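Local structure of WZI (Escherichia coli, 2YNK) at residues A305-G310 against H330-N335; G272-F277 against Y290-G295; D361-D366 against A391-E396; P154-S159 against N324-A329. The protein is an outer membrane beta-barrel lectin that binds carbohydrate and takes part in assembling the group 1 capsule on the cell surface. All coordinates share one frame; numbering follows the deposited sequence.

Contact 1 of 4, residues A305-G310 against H330-N335; sequences ANMFLG and HDTRTN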
loop_
_atom_site.group_PDB
_atom_site.type_symbol
_atom_site.label_atom_id
_atom_site.label_comp_id
_atom_site.label_asym_id
_atom_site.label_seq_id
_atom_site.Cartn_x
_atom_site.Cartn_y
_atom_site.Cartn_z
ATOM N N ALA A 305 21.701 8.643 -3.227
ATOM C CA ALA A 305 21.242 7.846 -4.375
ATOM C C ALA A 305 19.714 7.747 -4.345
ATOM O O ALA A 305 19.136 6.652 -4.345
ATOM C CB ALA A 305 21.885 6.473 -4.355
ATOM N N ASN A 306 19.084 8.922 -4.342
ATOM C CA ASN A 306 17.691 9.078 -3.927
ATOM C C ASN A 306 16.644 8.956 -5.024
ATOM O O ASN A 306 16.773 9.538 -6.094
ATOM C CB ASN A 306 17.507 10.429 -3.231
ATOM C CG ASN A 306 18.137 10.461 -1.861
ATOM O OD1 ASN A 306 17.710 9.745 -0.957
ATOM N ND2 ASN A 306 19.152 11.293 -1.694
HETATM N N MSE A 307 15.596 8.200 -4.717
HETATM C CA MSE A 307 14.385 8.142 -5.533
HETATM C C MSE A 307 13.395 9.098 -4.941
HETATM O O MSE A 307 13.365 9.291 -3.729
HETATM C CB MSE A 307 13.826 6.725 -5.524
HETATM C CG MSE A 307 14.847 5.787 -6.157
HETATM SE SE MSE A 307 14.243 3.936 -5.965
HETATM C CE MSE A 307 14.637 3.699 -4.047
ATOM N N PHE A 308 12.573 9.697 -5.795
ATOM C CA PHE A 308 11.660 10.745 -5.378
ATOM C C PHE A 308 10.207 10.445 -5.707
ATOM O O PHE A 308 9.890 9.719 -6.664
ATOM C CB PHE A 308 12.057 12.058 -6.028
ATOM C CG PHE A 308 13.363 12.591 -5.540
ATOM C CD1 PHE A 308 14.554 12.210 -6.151
ATOM C CD2 PHE A 308 13.409 13.468 -4.464
ATOM C CE1 PHE A 308 15.766 12.703 -5.704
ATOM C CE2 PHE A 308 14.619 13.965 -4.012
ATOM C CZ PHE A 308 15.800 13.580 -4.633
ATOM N N LEU A 309 9.332 11.027 -4.893
ATOM C CA LEU A 309 7.897 10.907 -5.065
ATOM C C LEU A 309 7.215 12.115 -4.435
ATOM O O LEU A 309 7.574 12.529 -3.335
ATOM C CB LEU A 309 7.412 9.622 -4.417
ATOM C CG LEU A 309 5.904 9.402 -4.284
ATOM C CD1 LEU A 309 5.639 7.900 -4.240
ATOM C CD2 LEU A 309 5.313 10.124 -3.066
ATOM N N GLY A 310 6.247 12.675 -5.149
ATOM C CA GLY A 310 5.480 13.809 -4.671
ATOM C C GLY A 310 4.081 13.769 -5.241
ATOM O O GLY A 310 3.845 13.165 -6.289
ATOM N N HIS A 330 6.344 10.294 -9.716
ATOM C CA HIS A 330 7.404 9.433 -9.178
ATOM C C HIS A 330 8.644 9.518 -10.017
ATOM O O HIS A 330 8.568 9.713 -11.224
ATOM C CB HIS A 330 6.973 7.974 -9.189
ATOM C CG HIS A 330 5.831 7.644 -8.260
ATOM N ND1 HIS A 330 5.542 6.384 -7.918
ATOM C CD2 HIS A 330 4.906 8.452 -7.595
ATOM C CE1 HIS A 330 4.484 6.375 -7.092
ATOM N NE2 HIS A 330 4.098 7.641 -6.898
ATOM N N ASP A 331 9.802 9.342 -9.389
ATOM C CA ASP A 331 11.055 9.156 -10.124
ATOM C C ASP A 331 11.929 8.138 -9.401
ATOM O O ASP A 331 12.481 8.421 -8.337
ATOM C CB ASP A 331 11.799 10.488 -10.292
ATOM C CG ASP A 331 12.999 10.377 -11.233
ATOM O OD1 ASP A 331 13.877 9.532 -10.964
ATOM O OD2 ASP A 331 13.073 11.137 -12.232
ATOM N N THR A 332 12.055 6.949 -9.986
ATOM C CA THR A 332 12.835 5.873 -9.377
ATOM C C THR A 332 14.199 5.674 -10.053
ATOM O O THR A 332 14.818 4.612 -9.935
ATOM C CB THR A 332 12.035 4.560 -9.331
ATOM O OG1 THR A 332 11.706 4.152 -10.664
ATOM C CG2 THR A 332 10.759 4.759 -8.514
ATOM N N ARG A 333 14.675 6.700 -10.745
ATOM C CA ARG A 333 16.084 6.764 -11.109
ATOM C C ARG A 333 16.888 7.191 -9.882
ATOM O O ARG A 333 16.317 7.507 -8.836
ATOM C CB ARG A 333 16.305 7.763 -12.248
ATOM C CG ARG A 333 15.590 7.400 -13.541
ATOM C CD ARG A 333 15.772 8.472 -14.597
ATOM N NE ARG A 333 14.991 9.665 -14.286
ATOM C CZ ARG A 333 15.038 10.794 -14.986
ATOM N NH1 ARG A 333 15.827 10.903 -16.052
ATOM N NH2 ARG A 333 14.287 11.822 -14.615
ATOM N N THR A 334 18.211 7.198 -10.010
ATOM C CA THR A 334 19.072 7.730 -8.959
ATOM C C THR A 334 19.357 9.206 -9.227
ATOM O O THR A 334 19.983 9.565 -10.237
ATOM C CB THR A 334 20.367 6.927 -8.829
ATOM O OG1 THR A 334 20.086 5.715 -8.116
ATOM C CG2 THR A 334 21.419 7.723 -8.066
ATOM N N ASN A 335 18.874 10.050 -8.316
ATOM C CA ASN A 335 18.934 11.496 -8.467
ATOM C C ASN A 335 18.408 11.965 -9.821
ATOM O O ASN A 335 18.991 12.841 -10.447
ATOM C CB ASN A 335 20.362 11.996 -8.251
ATOM C CG ASN A 335 20.923 11.595 -6.903
ATOM O OD1 ASN A 335 20.201 11.550 -5.902
ATOM N ND2 ASN A 335 22.221 11.317 -6.866
#

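Contact 2 of 4, residues G272-F277 against Y290-G295; sequences GFDFKF and YGQMIG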
loop_
_atom_site.group_PDB
_atom_site.type_symbol
_atom_site.label_atom_id
_atom_site.label_comp_id
_atom_site.label_asym_id
_atom_site.label_seq_id
_atom_site.Cartn_x
_atom_site.Cartn_y
_atom_site.Cartn_z
ATOM N N GLY A 272 14.670 6.372 4.021
ATOM C CA GLY A 272 14.229 7.701 3.647
ATOM C C GLY A 272 13.098 8.264 4.485
ATOM O O GLY A 272 12.696 7.678 5.485
ATOM N N PHE A 273 12.585 9.412 4.048
ATOM C CA PHE A 273 11.560 10.148 4.777
ATOM C C PHE A 273 10.354 10.409 3.896
ATOM O O PHE A 273 10.450 10.409 2.665
ATOM C CB PHE A 273 12.103 11.489 5.274
ATOM C CG PHE A 273 13.413 11.385 5.995
ATOM C CD1 PHE A 273 13.484 10.797 7.246
ATOM C CD2 PHE A 273 14.574 11.881 5.427
ATOM C CE1 PHE A 273 14.689 10.703 7.925
ATOM C CE2 PHE A 273 15.787 11.783 6.092
ATOM C CZ PHE A 273 15.845 11.193 7.344
ATOM N N ASP A 274 9.218 10.633 4.545
ATOM C CA ASP A 274 8.001 11.059 3.864
ATOM C C ASP A 274 7.293 12.128 4.684
ATOM O O ASP A 274 7.564 12.286 5.873
ATOM C CB ASP A 274 7.063 9.874 3.585
ATOM C CG ASP A 274 7.202 8.741 4.602
ATOM O OD1 ASP A 274 8.235 8.016 4.586
ATOM O OD2 ASP A 274 6.267 8.557 5.407
ATOM N N PHE A 275 6.410 12.879 4.035
ATOM C CA PHE A 275 5.575 13.858 4.731
ATOM C C PHE A 275 4.213 13.972 4.054
ATOM O O PHE A 275 4.060 13.630 2.877
ATOM C CB PHE A 275 6.251 15.239 4.762
ATOM C CG PHE A 275 6.077 16.019 3.489
ATOM C CD1 PHE A 275 4.961 16.831 3.303
ATOM C CD2 PHE A 275 7.008 15.912 2.462
ATOM C CE1 PHE A 275 4.787 17.527 2.120
ATOM C CE2 PHE A 275 6.840 16.609 1.277
ATOM C CZ PHE A 275 5.730 17.417 1.104
ATOM N N LYS A 276 3.231 14.444 4.814
ATOM C CA LYS A 276 1.946 14.868 4.268
ATOM C C LYS A 276 1.519 16.153 5.000
ATOM O O LYS A 276 1.553 16.208 6.235
ATOM C CB LYS A 276 0.883 13.760 4.407
ATOM C CG LYS A 276 -0.454 14.118 3.758
ATOM C CD LYS A 276 -1.537 13.056 3.895
ATOM C CE LYS A 276 -2.894 13.601 3.435
ATOM N NZ LYS A 276 -3.935 12.572 3.116
ATOM N N PHE A 277 1.130 17.175 4.235
ATOM C CA PHE A 277 0.750 18.472 4.790
ATOM C C PHE A 277 -0.694 18.829 4.450
ATOM O O PHE A 277 -1.010 19.104 3.300
ATOM C CB PHE A 277 1.686 19.563 4.268
ATOM C CG PHE A 277 1.480 20.899 4.929
ATOM C CD1 PHE A 277 2.059 21.175 6.161
ATOM C CD2 PHE A 277 0.711 21.880 4.324
ATOM C CE1 PHE A 277 1.872 22.406 6.775
ATOM C CE2 PHE A 277 0.523 23.110 4.932
ATOM C CZ PHE A 277 1.105 23.373 6.158
ATOM N N TYR A 290 1.842 15.853 -0.429
ATOM C CA TYR A 290 2.705 14.873 0.200
ATOM C C TYR A 290 3.943 14.571 -0.645
ATOM O O TYR A 290 3.975 14.835 -1.846
ATOM C CB TYR A 290 1.918 13.591 0.456
ATOM C CG TYR A 290 1.207 13.040 -0.767
ATOM C CD1 TYR A 290 1.889 12.242 -1.691
ATOM C CD2 TYR A 290 -0.141 13.307 -0.998
ATOM C CE1 TYR A 290 1.254 11.741 -2.809
ATOM C CE2 TYR A 290 -0.787 12.804 -2.117
ATOM C CZ TYR A 290 -0.082 12.015 -3.020
ATOM O OH TYR A 290 -0.701 11.501 -4.137
ATOM N N GLY A 291 4.957 14.006 0.005
ATOM C CA GLY A 291 6.219 13.652 -0.646
ATOM C C GLY A 291 6.962 12.533 0.067
ATOM O O GLY A 291 6.770 12.306 1.263
ATOM N N GLN A 292 7.810 11.830 -0.674
ATOM C CA GLN A 292 8.596 10.736 -0.118
ATOM C C GLN A 292 9.942 10.674 -0.818
ATOM O O GLN A 292 10.015 10.789 -2.047
ATOM C CB GLN A 292 7.848 9.407 -0.288
ATOM C CG GLN A 292 8.583 8.189 0.260
ATOM C CD GLN A 292 7.743 6.925 0.211
ATOM O OE1 GLN A 292 7.270 6.523 -0.854
ATOM N NE2 GLN A 292 7.554 6.291 1.368
HETATM N N MSE A 293 11.003 10.499 -0.036
HETATM C CA MSE A 293 12.355 10.446 -0.584
HETATM C C MSE A 293 13.094 9.292 0.022
HETATM O O MSE A 293 13.566 9.386 1.145
HETATM C CB MSE A 293 13.079 11.758 -0.296
HETATM C CG MSE A 293 14.459 11.804 -0.955
HETATM SE SE MSE A 293 15.517 13.287 -0.199
HETATM C CE MSE A 293 16.927 13.420 -1.569
ATOM N N ILE A 294 13.206 8.196 -0.724
ATOM C CA ILE A 294 13.967 7.035 -0.275
ATOM C C ILE A 294 15.270 6.948 -1.040
ATOM O O ILE A 294 15.287 7.149 -2.251
ATOM C CB ILE A 294 13.203 5.734 -0.500
ATOM C CG1 ILE A 294 11.876 5.770 0.247
ATOM C CG2 ILE A 294 14.041 4.560 -0.027
ATOM C CD1 ILE A 294 12.025 5.761 1.752
ATOM N N GLY A 295 16.352 6.646 -0.326
ATOM C CA GLY A 295 17.687 6.554 -0.920
ATOM C C GLY A 295 18.273 5.160 -0.809
ATOM O O GLY A 295 17.894 4.391 0.073
#

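Contact 3 of 4, residues D361-D366 against A391-E396; sequences DAMGGD and AKVNPE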
loop_
_atom_site.group_PDB
_atom_site.type_symbol
_atom_site.label_atom_id
_atom_site.label_comp_id
_atom_site.label_asym_id
_atom_site.label_seq_id
_atom_site.Cartn_x
_atom_site.Cartn_y
_atom_site.Cartn_z
ATOM N N ASP A 361 8.275 0.477 -5.529
ATOM C CA ASP A 361 7.248 1.063 -6.392
ATOM C C ASP A 361 6.819 0.113 -7.510
ATOM O O ASP A 361 7.632 -0.626 -8.051
ATOM C CB ASP A 361 7.765 2.380 -6.993
ATOM C CG ASP A 361 6.648 3.270 -7.533
ATOM O OD1 ASP A 361 5.444 2.898 -7.461
ATOM O OD2 ASP A 361 6.992 4.361 -8.034
ATOM N N ALA A 362 5.541 0.170 -7.877
ATOM C CA ALA A 362 4.967 -0.755 -8.868
ATOM C C ALA A 362 5.757 -0.835 -10.200
ATOM O O ALA A 362 5.782 -1.881 -10.838
ATOM C CB ALA A 362 3.505 -0.409 -9.128
HETATM N N MSE A 363 6.378 0.274 -10.595
HETATM C CA MSE A 363 7.173 0.384 -11.831
HETATM C C MSE A 363 8.452 -0.411 -11.872
HETATM O O MSE A 363 8.849 -0.925 -12.919
HETATM C CB MSE A 363 7.704 1.811 -11.937
HETATM C CG MSE A 363 6.833 2.686 -12.798
HETATM SE SE MSE A 363 7.558 4.517 -12.799
HETATM C CE MSE A 363 8.313 4.724 -10.988
ATOM N N GLY A 364 9.132 -0.474 -10.734
ATOM C CA GLY A 364 10.505 -0.943 -10.687
ATOM C C GLY A 364 11.408 0.264 -10.689
ATOM O O GLY A 364 10.953 1.390 -10.495
ATOM N N GLY A 365 12.692 0.026 -10.909
ATOM C CA GLY A 365 13.688 1.087 -10.881
ATOM C C GLY A 365 13.850 1.785 -12.216
ATOM O O GLY A 365 13.463 1.254 -13.257
ATOM N N ASP A 366 14.440 2.980 -12.152
ATOM C CA ASP A 366 14.713 3.847 -13.305
ATOM C C ASP A 366 13.463 4.403 -13.989
ATOM O O ASP A 366 13.536 4.870 -15.126
ATOM C CB ASP A 366 15.588 3.123 -14.330
ATOM C CG ASP A 366 16.806 2.481 -13.712
ATOM O OD1 ASP A 366 17.344 3.043 -12.732
ATOM O OD2 ASP A 366 17.221 1.413 -14.223
ATOM N N ALA A 391 4.145 7.026 -18.200
ATOM C CA ALA A 391 5.204 6.279 -17.515
ATOM C C ALA A 391 6.311 5.766 -18.447
ATOM O O ALA A 391 6.059 4.951 -19.333
ATOM C CB ALA A 391 4.588 5.121 -16.742
ATOM N N LYS A 392 7.533 6.250 -18.243
ATOM C CA LYS A 392 8.717 5.659 -18.863
ATOM C C LYS A 392 9.254 4.630 -17.890
ATOM O O LYS A 392 9.544 4.969 -16.747
ATOM C CB LYS A 392 9.801 6.704 -19.118
ATOM C CG LYS A 392 9.442 7.746 -20.160
ATOM C CD LYS A 392 10.640 8.628 -20.512
ATOM C CE LYS A 392 11.546 8.014 -21.584
ATOM N NZ LYS A 392 12.335 6.837 -21.125
ATOM N N VAL A 393 9.399 3.385 -18.336
ATOM C CA VAL A 393 9.760 2.287 -17.448
ATOM C C VAL A 393 10.953 1.469 -17.975
ATOM O O VAL A 393 11.132 1.316 -19.190
ATOM C CB VAL A 393 8.552 1.361 -17.217
ATOM C CG1 VAL A 393 7.427 2.126 -16.542
ATOM C CG2 VAL A 393 8.054 0.758 -18.521
ATOM N N ASN A 394 11.756 0.958 -17.038
ATOM C CA ASN A 394 12.888 0.059 -17.316
ATOM C C ASN A 394 13.748 0.420 -18.551
ATOM O O ASN A 394 13.968 -0.407 -19.441
ATOM C CB ASN A 394 12.397 -1.397 -17.382
ATOM C CG ASN A 394 13.525 -2.408 -17.206
ATOM O OD1 ASN A 394 14.698 -2.036 -17.097
ATOM N ND2 ASN A 394 13.179 -3.694 -17.189
ATOM N N PRO A 395 14.274 1.653 -18.585
ATOM C CA PRO A 395 15.048 2.112 -19.739
ATOM C C PRO A 395 16.277 1.245 -20.065
ATOM O O PRO A 395 16.721 1.236 -21.210
ATOM C CB PRO A 395 15.474 3.525 -19.330
ATOM C CG PRO A 395 15.478 3.502 -17.847
ATOM C CD PRO A 395 14.335 2.611 -17.470
ATOM N N GLU A 396 16.805 0.533 -19.068
ATOM C CA GLU A 396 17.960 -0.358 -19.241
ATOM C C GLU A 396 17.586 -1.823 -19.494
ATOM O O GLU A 396 18.453 -2.694 -19.434
ATOM C CB GLU A 396 18.871 -0.278 -18.003
ATOM C CG GLU A 396 19.458 1.103 -17.739
ATOM C CD GLU A 396 20.263 1.628 -18.916
ATOM O OE1 GLU A 396 20.991 0.830 -19.552
ATOM O OE2 GLU A 396 20.154 2.838 -19.215
#

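Contact 4 of 4, residues P154-S159 against N324-A329; sequences PGYEGS and NWYLEA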
loop_
_atom_site.group_PDB
_atom_site.type_symbol
_atom_site.label_atom_id
_atom_site.label_comp_id
_atom_site.label_asym_id
_atom_site.label_seq_id
_atom_site.Cartn_x
_atom_site.Cartn_y
_atom_site.Cartn_z
ATOM N N PRO A 154 2.703 8.025 2.069
ATOM C CA PRO A 154 1.470 8.725 1.755
ATOM C C PRO A 154 1.037 8.628 0.303
ATOM O O PRO A 154 -0.014 9.166 -0.060
ATOM C CB PRO A 154 1.818 10.169 2.090
ATOM C CG PRO A 154 3.265 10.269 1.752
ATOM C CD PRO A 154 3.873 8.914 1.969
ATOM N N GLY A 155 1.819 7.944 -0.520
ATOM C CA GLY A 155 1.522 7.862 -1.935
ATOM C C GLY A 155 0.320 6.991 -2.191
ATOM O O GLY A 155 0.003 6.112 -1.387
ATOM N N TYR A 156 -0.342 7.249 -3.320
ATOM C CA TYR A 156 -1.476 6.455 -3.767
ATOM C C TYR A 156 -1.089 5.484 -4.878
ATOM O O TYR A 156 -1.705 4.431 -5.034
ATOM C CB TYR A 156 -2.613 7.369 -4.230
ATOM C CG TYR A 156 -3.364 8.006 -3.081
ATOM C CD1 TYR A 156 -4.294 7.281 -2.356
ATOM C CD2 TYR A 156 -3.120 9.322 -2.704
ATOM C CE1 TYR A 156 -4.983 7.850 -1.294
ATOM C CE2 TYR A 156 -3.805 9.902 -1.648
ATOM C CZ TYR A 156 -4.740 9.161 -0.946
ATOM O OH TYR A 156 -5.414 9.709 0.113
ATOM N N GLU A 157 -0.064 5.840 -5.642
ATOM C CA GLU A 157 0.343 5.043 -6.799
ATOM C C GLU A 157 1.428 4.014 -6.446
ATOM O O GLU A 157 1.601 3.018 -7.147
ATOM C CB GLU A 157 0.835 5.961 -7.910
ATOM C CG GLU A 157 0.406 5.499 -9.295
ATOM C CD GLU A 157 -1.023 5.880 -9.612
ATOM O OE1 GLU A 157 -1.427 7.002 -9.244
ATOM O OE2 GLU A 157 -1.737 5.067 -10.232
ATOM N N GLY A 158 2.137 4.263 -5.348
ATOM C CA GLY A 158 3.252 3.428 -4.932
ATOM C C GLY A 158 3.875 3.883 -3.626
ATOM O O GLY A 158 3.671 5.019 -3.184
ATOM N N SER A 159 4.590 2.969 -2.985
ATOM C CA SER A 159 5.592 3.318 -1.996
ATOM C C SER A 159 6.964 3.089 -2.614
ATOM O O SER A 159 7.187 2.083 -3.267
ATOM C CB SER A 159 5.465 2.448 -0.757
ATOM O OG SER A 159 6.659 2.529 0.011
ATOM N N ASN A 324 -12.995 12.323 -4.760
ATOM C CA ASN A 324 -11.582 12.116 -4.403
ATOM C C ASN A 324 -10.715 12.313 -5.625
ATOM O O ASN A 324 -11.028 11.780 -6.684
ATOM C CB ASN A 324 -11.351 10.683 -3.943
ATOM C CG ASN A 324 -11.750 10.443 -2.517
ATOM O OD1 ASN A 324 -11.069 10.875 -1.597
ATOM N ND2 ASN A 324 -12.830 9.697 -2.323
ATOM N N TRP A 325 -9.616 13.043 -5.490
ATOM C CA TRP A 325 -8.668 13.148 -6.589
ATOM C C TRP A 325 -7.263 13.303 -6.109
ATOM O O TRP A 325 -7.022 13.846 -5.030
ATOM C CB TRP A 325 -9.036 14.297 -7.519
ATOM C CG TRP A 325 -8.841 15.659 -6.903
ATOM C CD1 TRP A 325 -9.785 16.435 -6.236
ATOM C CD2 TRP A 325 -7.609 16.455 -6.873
ATOM N NE1 TRP A 325 -9.236 17.614 -5.811
ATOM C CE2 TRP A 325 -7.939 17.691 -6.155
ATOM C CE3 TRP A 325 -6.319 16.274 -7.344
ATOM C CZ2 TRP A 325 -7.000 18.684 -5.935
ATOM C CZ3 TRP A 325 -5.380 17.285 -7.115
ATOM C CH2 TRP A 325 -5.716 18.461 -6.429
ATOM N N TYR A 326 -6.317 12.811 -6.904
ATOM C CA TYR A 326 -4.909 13.037 -6.621
ATOM C C TYR A 326 -4.117 13.228 -7.908
ATOM O O TYR A 326 -4.518 12.764 -8.975
ATOM C CB TYR A 326 -4.325 11.910 -5.750
ATOM C CG TYR A 326 -4.220 10.562 -6.429
ATOM C CD1 TYR A 326 -3.329 10.360 -7.481
ATOM C CD2 TYR A 326 -4.979 9.481 -6.008
ATOM C CE1 TYR A 326 -3.219 9.136 -8.107
ATOM C CE2 TYR A 326 -4.872 8.251 -6.630
ATOM C CZ TYR A 326 -3.989 8.086 -7.683
ATOM O OH TYR A 326 -3.870 6.870 -8.327
ATOM N N LEU A 327 -3.004 13.938 -7.798
ATOM C CA LEU A 327 -2.052 14.067 -8.889
ATOM C C LEU A 327 -0.693 13.755 -8.287
ATOM O O LEU A 327 -0.301 14.375 -7.296
ATOM C CB LEU A 327 -2.090 15.469 -9.493
ATOM C CG LEU A 327 -1.306 15.664 -10.797
ATOM C CD1 LEU A 327 -1.685 14.607 -11.826
ATOM C CD2 LEU A 327 -1.514 17.058 -11.382
ATOM N N GLU A 328 0.012 12.784 -8.867
ATOM C CA GLU A 328 1.180 12.206 -8.220
ATOM C C GLU A 328 2.321 11.938 -9.218
ATOM O O GLU A 328 2.089 11.390 -10.298
ATOM C CB GLU A 328 0.754 10.912 -7.513
ATOM C CG GLU A 328 1.777 10.358 -6.531
ATOM C CD GLU A 328 1.233 9.235 -5.664
ATOM O OE1 GLU A 328 0.074 9.330 -5.206
ATOM O OE2 GLU A 328 1.970 8.251 -5.423
ATOM N N ALA A 329 3.546 12.327 -8.850
ATOM C CA ALA A 329 4.731 12.134 -9.704
ATOM C C ALA A 329 5.781 11.273 -9.004
ATOM O O ALA A 329 6.056 11.488 -7.827
ATOM C CB ALA A 329 5.330 13.473 -10.104
#

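Contact 1 of 4, residues A305-G310 against H330-N335
Phe308 and Asp331 form an antiparallel hydrogen-bonded pair beside the non-hydrogen-bonded pair of Leu309 and His330, after which 332-335 leaves the sheet as a loop. The pair is closed by Phe308 N to Asp331 O and by Asp331 N to Phe308 O, each 2.8 Å. Further on, Asn335 bends back to grip Asn306 twice: its N gives a bond to Asn306 O (3.1 Å), and its side-chain OD1 accepts from Asn306 N (3.3 Å), with that donor standing above the amide plane. Leu309 and His330 lie side by side, pointing the same way. Leu309 CG stands anti to the backbone N (chi1 170°), alongside the imidazole; from it the CD1 branch lies over one ring face, toward the rim and 3.4 Å from the ring centroid. The same ring is held at both nitrogens, ND1 by Asp361 and NE2 by Glu328, which may favour a positive charge. Selenomethionine Met307 crosses Thr332 at a slant, CG against Thr332 CA at 3.8 Å, while the Thr332 hydroxyl bonds Gly367 N and Gly364 O. At the loop, Asp331 OD1 accepts from Arg333 N in an Asx turn, while OD2 takes NE and NH2 of Arg333 in a side-on salt bridge, NH2 on the syn lone pair. Thr334 CG2 touches Ala305 CA at 3.7 Å. Strands 306-317 and 322-331 form a beta hairpin, and this is its open end, where one strand of the outer membrane barrel passes into a long, probably extracellular loop.

Contact 2 of 4, residues G272-F277 against Y290-G295
Phe275 and Gly291, like Phe273 and Met293, are antiparallel hydrogen-bonded pairs, and between them they tie the two strands with four backbone bonds. In the first, Phe275 N reaches Gly291 O at 2.9 Å and Gly291 N reaches Phe275 O at 3.0 Å; in the second, Met293 N meets Phe273 O at 2.8 Å. The segment axes run 4.6 Å apart at 177°. In Phe275, chi1 (81°) sets CG between the backbone N and the carbonyl carbon. The ring lies with one face over Gly291 N and the carbonyl carbon of Tyr290, and Tyr290 CA makes a CH-pi contact 4.2 Å from the centroid of the Phe275 ring. Gly291 has no side chain in the way. On the other face of the sheet, Asp274 and Gln292 lie side by side, their carboxylate and amide planes 85° apart, while Lys276 and Tyr290 pack CB to CB at 4.1 Å. The polar ends of this face look elsewhere: Asp274 to Arg217, Lys276 to Glu313 and Asp19, Tyr290 to Glu328, and Gln292 to Leu160 N and Trp152 O. Ile294 CD1 touches Gly272 CA at 3.5 Å. The chemistry is thus two-sided, as in outer membrane barrels: phenylalanines and selenomethionine Met293 on the face that probably meets lipid, the Phe273 side chain lying about 6 Å from a bound hexane, and on the inner face charges and amides compensated by partners inside the barrel.

Contact 3 of 4, residues D361-D366 against A391-E396
Asp366 and Pro395, with Met363 and Val393, carry a contact that has no hydrogen bond across it. Met363, a selenomethionine, crosses Val393 at a slant, its CG touching the CG1 branch at 3.8 Å; the chain is bent at chi3 (-34°), which places CE, and Thr332 and Leu369 also touch this side chain. Next to it, the proline ring sets its CD and CG against the methylene of Asp366: Asp366 CB lies 3.4 Å from Pro395 CD, and Asp366 O is equally close to that CD. The carboxylate of Asp366 turns from the proline toward Asn340 N, to which OD1 makes a weak bond. Its OD2 meets Glu396 CG at 4.2 Å, and the side chains of Asp366 and Glu396 cross at about a right angle. Their like charges are kept well separated, with Asp366 OD2 to Glu396 OE2 at 6.0 Å, and Glu396 OE2 has a weak bond to Thr339. The polar bonds lie within and around the segments. A type I turn runs from Asp361 to Gly364, closed by Gly364 N to Asp361 O at 3.1 Å; Asn401 holds Met363 O, and Tyr353 holds Gly365 N. On the other side, Asn394 is fixed through OD1 to Gln398 N and through ND2 to Phe404 O. Loop 361-366 thus leads into barrel strand 368-377 right where its sheet neighbour 383-393 runs out: a loop packed on the end of a barrel strand and on the turn that follows it, at one rim of an antiparallel beta-barrel.

Contact 4 of 4, residues P154-S159 against N324-A329
Tyr156 and Tyr326 hold their rings almost parallel, planes 3° apart, yet slid so far, with centroids 5.1 Å apart, that they scarcely overlap. What lies over the face of Tyr326 is instead Tyr156 CB, toward the rim and 3.7 Å from the ring centroid in a CH-pi contact. The Tyr326 hydroxyl gives a hydrogen bond to Glu157 OE1 at 2.6 Å, approaching from above the carboxylate plane; the two side chains cross at about a right angle, and carboxylate and ring planes are 63° apart. The other oxygen, Glu157 OE2, is salt-bridged to Arg387. Glu328 reaches in from the strand with its chain extended beyond CG and meets the Tyr156 side chain at about a right angle. Its carboxylate takes two successive backbone N-H groups: Tyr156 N to OE1 at 2.8 Å, on the syn lone pair, and Glu157 N to OE2 at 3.2 Å, from above the plane. Gly155 CA comes to 3.5 Å from Glu328 OE2. Tyr156 in turn has its hydroxyl bonded to Glu313 and its ring in a cation-pi contact with Arg11 of helix 8-19. Every touching residue is buried. A loop folded into the barrel is therefore bound to the wall by acids: Glu328 accepts from the loop amides, Tyr290 OH and His330 NE2, which would spread its charge, Arg387 probably offsets that of Glu157, and the 4.9 Å between Glu157 OE1 and Glu328 OE1 is probably tolerable because both are so compensated.

How the contacts relate
All four contacts belong to one closed antiparallel barrel. Contacts 2 and 1 are successive: strand 287-295 lies between 268-278 and 306-317, and the centres of contacts 1 and 2 are 11 Å apart. Contact 3 follows later in the chain, 11 Å from contact 1, joined to it by His330 with Asp361 and by the backbone of Thr332 with Asp366. Contact 4, centred 12 Å from contact 2 and 15 Å from contact 1, shares strand 322-331 with contact 1; contact 2 is nested in the loop that contact 4 closes. Contacts 2 and 3 do not touch. Together they tie wall, rim loops and an interior loop, consistent with a barrel whose lumen is entered by at least one inward-folded loop.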